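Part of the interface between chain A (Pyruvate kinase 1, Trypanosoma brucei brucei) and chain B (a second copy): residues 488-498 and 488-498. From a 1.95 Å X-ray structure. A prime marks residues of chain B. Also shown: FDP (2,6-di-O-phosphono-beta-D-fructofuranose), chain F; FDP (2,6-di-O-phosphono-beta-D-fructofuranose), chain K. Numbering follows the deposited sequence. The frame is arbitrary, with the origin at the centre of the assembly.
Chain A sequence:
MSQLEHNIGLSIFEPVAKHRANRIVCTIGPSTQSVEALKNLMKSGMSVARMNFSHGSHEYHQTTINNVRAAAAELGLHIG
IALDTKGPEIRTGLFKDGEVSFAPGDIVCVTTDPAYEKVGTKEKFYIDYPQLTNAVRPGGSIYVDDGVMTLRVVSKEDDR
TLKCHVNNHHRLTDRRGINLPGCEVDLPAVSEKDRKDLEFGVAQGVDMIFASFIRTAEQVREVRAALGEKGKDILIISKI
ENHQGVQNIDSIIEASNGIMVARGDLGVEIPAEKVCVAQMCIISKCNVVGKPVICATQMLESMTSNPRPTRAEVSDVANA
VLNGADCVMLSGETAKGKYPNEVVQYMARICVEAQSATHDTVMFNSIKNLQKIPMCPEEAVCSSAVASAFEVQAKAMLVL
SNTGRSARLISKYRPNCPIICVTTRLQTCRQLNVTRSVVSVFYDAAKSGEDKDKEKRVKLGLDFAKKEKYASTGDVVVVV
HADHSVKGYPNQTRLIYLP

Chain A 488-498: GYPNQTRLIYL
Chain B (488-498) GYPNQTRLIYL

The same residue meets itself at the centre of this contact: Thr493 pairs with Thr493′, and the two chains join into an antiparallel sheet. Strand 492-497 of each chain runs at 177° to the other, with the axes 4.8 Å apart at closest approach. All strand residues have extended phi/psi, from -139/139 at Gln492 to -84/134 at Tyr497.

Thr493 and Thr493′ form a hydrogen-bonded pair, with CA atoms 5.5 Å apart. Thr493 N donates to Thr493′ O at 3.0 Å, and Thr493′ N donates to Thr493 O at 2.9 Å. Flanking this pair, Gln492 faces Arg494′ and Arg494 faces Gln492′ as non-hydrogen-bonded pairs, their CA atoms 4.3-4.4 Å apart. The closer spacing brings CA-H groups to carbonyls: Gln492 CA lies 3.3 Å from Thr493′ O, and Arg494 CA 3.1 Å from Asn491′ O.

Asn491 extends the ladder just before the strand, at phi/psi -116/12. Its O accepts from Leu495′ N at 2.9 Å. Its side chain, chi1 p (73°) and chi2 -42°, brings ND2 to Leu495′ O at 3.0 Å. One residue thus serves both backbone polar groups of Leu495′. The mate repeats this: Leu495 N to Asn491′ O is 2.8 Å, and Asn491′ ND2 to Leu495 O is 3.0 Å.

The Gln492 and Arg494 side chains share one face of the sheet; Thr493 takes the other. Gln492 is t, t with chi3 106°, and Gln492′ is t, t with chi3 100°. Their ends meet, Gln492 CD to Gln492′ NE2 at 3.3 Å, but the two amides do not hydrogen-bond to each other. Arg494 and Arg494′ are both m, t, m. Gln492 NE2 rests 3.4 Å from Arg494′ CD, so the aliphatic part of the arginine packs against the amide. The guanidinium nitrogens NH1 and NH2 bond elsewhere in the structure.

At each end a tyrosine pair closes the contact. Tyr489 is p (64°), its CA-to-CB bond pointing toward the other chain; Tyr497′ is m (-71°). Tyr489 OH approaches the edge of the Tyr497′ ring, 3.3 Å from CE1. Water 1 links Tyr489 OH (2.7 Å from the water O) to Leu495′ O (2.8 Å from the water O), donating to the carbonyl. Water 2 does the same for Tyr489′ OH and Leu495 O.

Gly488 sits at phi/psi 108/-16. Its N donates to O1 of FDP (chain F) at 2.9 Å; Gly488′ N donates to O1 of FDP (chain K) at 2.8 Å.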

# COMPACT_ATOMS: atom_id res chain seq x y z
N GLY A 488 -5.53 4.25 -37.06
CA GLY A 488 -4.97 2.95 -36.67
C GLY A 488 -5.26 2.58 -35.21
O GLY A 488 -5.12 1.45 -34.83
N TYR A 489 -5.67 3.57 -34.41
CA TYR A 489 -5.85 3.38 -32.98
C TYR A 489 -6.52 4.63 -32.39
O TYR A 489 -6.51 5.69 -33.02
CB TYR A 489 -4.49 3.11 -32.28
CG TYR A 489 -3.50 4.26 -32.36
CD1 TYR A 489 -2.64 4.41 -33.47
CD2 TYR A 489 -3.45 5.23 -31.35
CE1 TYR A 489 -1.76 5.49 -33.55
CE2 TYR A 489 -2.54 6.29 -31.41
CZ TYR A 489 -1.71 6.43 -32.52
OH TYR A 489 -0.86 7.51 -32.61
N PRO A 490 -7.11 4.52 -31.18
CA PRO A 490 -7.71 5.70 -30.55
C PRO A 490 -6.66 6.50 -29.76
O PRO A 490 -5.92 5.92 -28.96
CB PRO A 490 -8.75 5.10 -29.59
CG PRO A 490 -8.08 3.79 -29.14
CD PRO A 490 -7.38 3.28 -30.42
N ASN A 491 -6.58 7.80 -29.99
CA ASN A 491 -5.63 8.64 -29.24
C ASN A 491 -6.33 9.68 -28.38
O ASN A 491 -5.69 10.60 -27.88
CB ASN A 491 -4.64 9.34 -30.19
CG ASN A 491 -5.27 10.47 -30.98
OD1 ASN A 491 -6.40 10.35 -31.47
ND2 ASN A 491 -4.58 11.63 -31.02
N GLN A 492 -7.65 9.55 -28.22
CA GLN A 492 -8.45 10.64 -27.66
C GLN A 492 -9.50 10.04 -26.69
O GLN A 492 -10.12 9.04 -27.02
CB GLN A 492 -9.17 11.40 -28.79
CG GLN A 492 -10.11 12.50 -28.30
CD GLN A 492 -10.79 13.23 -29.44
OE1 GLN A 492 -11.99 13.03 -29.71
NE2 GLN A 492 -10.04 14.06 -30.11
N THR A 493 -9.72 10.70 -25.55
CA THR A 493 -10.87 10.40 -24.67
C THR A 493 -11.57 11.70 -24.37
O THR A 493 -10.90 12.72 -24.11
CB THR A 493 -10.40 9.90 -23.28
OG1 THR A 493 -9.29 9.01 -23.41
CG2 THR A 493 -11.55 9.20 -22.52
N ARG A 494 -12.90 11.66 -24.28
CA ARG A 494 -13.73 12.87 -24.00
C ARG A 494 -14.75 12.46 -22.95
O ARG A 494 -15.29 11.36 -23.02
CB ARG A 494 -14.53 13.28 -25.23
CG ARG A 494 -13.72 13.78 -26.40
CD ARG A 494 -14.64 14.31 -27.46
NE ARG A 494 -15.26 13.27 -28.28
CZ ARG A 494 -16.37 13.48 -28.98
NH1 ARG A 494 -16.98 14.66 -28.92
NH2 ARG A 494 -16.82 12.56 -29.81
N LEU A 495 -15.11 13.38 -22.07
CA LEU A 495 -16.30 13.20 -21.23
C LEU A 495 -17.42 14.00 -21.84
O LEU A 495 -17.29 15.20 -22.01
CB LEU A 495 -16.06 13.71 -19.81
CG LEU A 495 -14.89 13.13 -19.02
CD1 LEU A 495 -15.16 13.10 -17.51
CD2 LEU A 495 -14.48 11.78 -19.53
N ILE A 496 -18.52 13.34 -22.17
CA ILE A 496 -19.65 13.98 -22.82
C ILE A 496 -20.90 13.78 -21.97
O ILE A 496 -21.11 12.69 -21.43
CB ILE A 496 -19.87 13.35 -24.21
CG1 ILE A 496 -18.69 13.72 -25.11
CG2 ILE A 496 -21.18 13.84 -24.84
CD1 ILE A 496 -18.69 12.96 -26.42
N TYR A 497 -21.68 14.84 -21.78
CA TYR A 497 -23.00 14.70 -21.17
C TYR A 497 -24.03 14.31 -22.23
O TYR A 497 -24.14 14.97 -23.26
CB TYR A 497 -23.45 16.01 -20.53
CG TYR A 497 -22.72 16.35 -19.30
CD1 TYR A 497 -21.60 17.17 -19.33
CD2 TYR A 497 -23.11 15.81 -18.07
CE1 TYR A 497 -20.91 17.47 -18.17
CE2 TYR A 497 -22.40 16.06 -16.93
CZ TYR A 497 -21.31 16.90 -16.97
OH TYR A 497 -20.66 17.21 -15.81
N LEU A 498 -24.86 13.32 -21.92
CA LEU A 498 -25.92 12.94 -22.85
C LEU A 498 -26.91 14.05 -23.00
O LEU A 498 -27.35 14.62 -22.00
CB LEU A 498 -26.64 11.71 -22.37
CG LEU A 498 -25.91 10.42 -22.63
CD1 LEU A 498 -26.68 9.30 -21.97
CD2 LEU A 498 -25.80 10.17 -24.12
N GLY B 488 -16.33 26.24 -21.83
CA GLY B 488 -16.20 26.62 -20.43
C GLY B 488 -15.16 25.82 -19.65
O GLY B 488 -14.78 26.22 -18.56
N TYR B 489 -14.75 24.66 -20.18
CA TYR B 489 -13.81 23.78 -19.44
C TYR B 489 -13.28 22.76 -20.44
O TYR B 489 -13.85 22.60 -21.52
CB TYR B 489 -14.51 23.06 -18.25
CG TYR B 489 -15.67 22.14 -18.65
CD1 TYR B 489 -16.95 22.65 -18.87
CD2 TYR B 489 -15.46 20.76 -18.88
CE1 TYR B 489 -18.01 21.82 -19.27
CE2 TYR B 489 -16.52 19.91 -19.26
CZ TYR B 489 -17.80 20.46 -19.41
OH TYR B 489 -18.86 19.67 -19.84
N PRO B 490 -12.17 22.09 -20.10
CA PRO B 490 -11.69 21.05 -21.00
C PRO B 490 -12.37 19.70 -20.73
O PRO B 490 -12.45 19.27 -19.58
CB PRO B 490 -10.19 20.98 -20.67
CG PRO B 490 -10.14 21.32 -19.19
CD PRO B 490 -11.25 22.33 -18.97
N ASN B 491 -12.86 19.05 -21.77
CA ASN B 491 -13.52 17.71 -21.59
C ASN B 491 -12.77 16.60 -22.35
O ASN B 491 -13.23 15.47 -22.41
CB ASN B 491 -15.00 17.77 -22.05
CG ASN B 491 -15.13 17.81 -23.57
OD1 ASN B 491 -14.45 18.59 -24.23
ND2 ASN B 491 -16.01 16.97 -24.12
N GLN B 492 -11.60 16.94 -22.90
CA GLN B 492 -10.91 16.06 -23.84
C GLN B 492 -9.40 15.97 -23.52
O GLN B 492 -8.75 17.00 -23.26
CB GLN B 492 -11.11 16.58 -25.25
CG GLN B 492 -10.38 15.77 -26.32
CD GLN B 492 -10.61 16.35 -27.68
OE1 GLN B 492 -9.75 17.06 -28.23
NE2 GLN B 492 -11.78 16.13 -28.20
N THR B 493 -8.83 14.77 -23.71
CA THR B 493 -7.39 14.56 -23.65
C THR B 493 -6.97 13.80 -24.89
O THR B 493 -7.61 12.81 -25.28
CB THR B 493 -7.00 13.65 -22.44
OG1 THR B 493 -7.48 14.24 -21.23
CG2 THR B 493 -5.45 13.50 -22.33
N ARG B 494 -5.87 14.22 -25.49
CA ARG B 494 -5.34 13.52 -26.67
C ARG B 494 -3.88 13.23 -26.41
O ARG B 494 -3.19 14.06 -25.83
CB ARG B 494 -5.44 14.44 -27.89
CG ARG B 494 -6.85 14.59 -28.43
CD ARG B 494 -6.86 15.34 -29.75
NE ARG B 494 -6.39 16.72 -29.63
CZ ARG B 494 -5.89 17.42 -30.64
NH1 ARG B 494 -5.67 16.83 -31.81
NH2 ARG B 494 -5.61 18.71 -30.49
N LEU B 495 -3.39 12.12 -26.95
CA LEU B 495 -1.98 11.90 -27.01
C LEU B 495 -1.53 12.07 -28.45
O LEU B 495 -2.04 11.40 -29.35
CB LEU B 495 -1.65 10.49 -26.53
CG LEU B 495 -1.34 10.35 -25.02
CD1 LEU B 495 -2.56 10.77 -24.21
CD2 LEU B 495 -1.00 8.89 -24.70
N ILE B 496 -0.52 12.92 -28.64
CA ILE B 496 -0.10 13.41 -29.99
C ILE B 496 1.40 13.21 -30.10
O ILE B 496 2.14 13.48 -29.15
CB ILE B 496 -0.40 14.93 -30.13
CG1 ILE B 496 -1.89 15.18 -29.98
CG2 ILE B 496 0.09 15.47 -31.46
CD1 ILE B 496 -2.71 14.38 -30.94
N TYR B 497 1.85 12.66 -31.23
CA TYR B 497 3.29 12.61 -31.53
C TYR B 497 3.68 13.92 -32.20
O TYR B 497 2.97 14.40 -33.10
CB TYR B 497 3.59 11.47 -32.48
CG TYR B 497 3.47 10.11 -31.89
CD1 TYR B 497 2.39 9.30 -32.22
CD2 TYR B 497 4.49 9.58 -31.09
CE1 TYR B 497 2.30 8.00 -31.75
CE2 TYR B 497 4.42 8.27 -30.63
CZ TYR B 497 3.34 7.47 -31.00
OH TYR B 497 3.24 6.16 -30.57
N LEU B 498 4.73 14.57 -31.70
CA LEU B 498 5.25 15.77 -32.34
C LEU B 498 5.59 15.50 -33.81
O LEU B 498 6.30 14.54 -34.11
CB LEU B 498 6.52 16.23 -31.62
CG LEU B 498 6.31 17.15 -30.43
CD1 LEU B 498 7.53 18.05 -30.27
CD2 LEU B 498 5.07 17.98 -30.65
P1 FDP F . -11.71 4.96 -37.41
O1P FDP F . -12.35 6.18 -36.79
O2P FDP F . -12.73 3.92 -37.80
O3P FDP F . -10.65 5.25 -38.46
O1 FDP F . -8.30 4.93 -37.24
C1 FDP F . -8.89 5.63 -36.14
C2 FDP F . -9.81 4.68 -35.38
O2 FDP F . -10.91 4.21 -36.20
C3 FDP F . -10.34 5.27 -34.08
O3 FDP F . -11.38 6.22 -34.32
C4 FDP F . -10.88 4.02 -33.41
O4 FDP F . -11.13 4.20 -32.00
C5 FDP F . -9.74 3.05 -33.67
O5 FDP F . -9.08 3.53 -34.90
C6 FDP F . -10.27 1.63 -33.85
O6 FDP F . -9.16 0.73 -33.78
P2 FDP F . -9.44 -0.85 -33.60
O4P FDP F . -10.06 -0.98 -32.20
O5P FDP F . -10.38 -1.18 -34.72
O6P FDP F . -8.08 -1.49 -33.70
P1 FDP K . -11.66 27.55 -25.57
O1P FDP K . -11.19 26.46 -26.48
O2P FDP K . -10.79 28.74 -25.52
O3P FDP K . -13.11 27.90 -25.76
O1 FDP K . -14.42 26.61 -23.83
C1 FDP K . -13.53 25.51 -24.09
C2 FDP K . -12.14 25.81 -23.50
O2 FDP K . -11.54 26.98 -24.05
C3 FDP K . -11.17 24.63 -23.65
O3 FDP K . -10.71 24.44 -24.98
C4 FDP K . -10.08 25.01 -22.68
O4 FDP K . -9.23 23.90 -22.31
C5 FDP K . -10.91 25.52 -21.49
O5 FDP K . -12.16 26.02 -22.08
C6 FDP K . -10.19 26.61 -20.72
O6 FDP K . -10.89 26.92 -19.51
P2 FDP K . -10.16 27.79 -18.39
O4P FDP K . -8.91 27.00 -18.01
O5P FDP K . -9.82 29.08 -19.14
O6P FDP K . -11.18 27.95 -17.28
O HOH W 1 -1.51 9.93 -31.66
O HOH W 2 -18.58 17.51 -21.60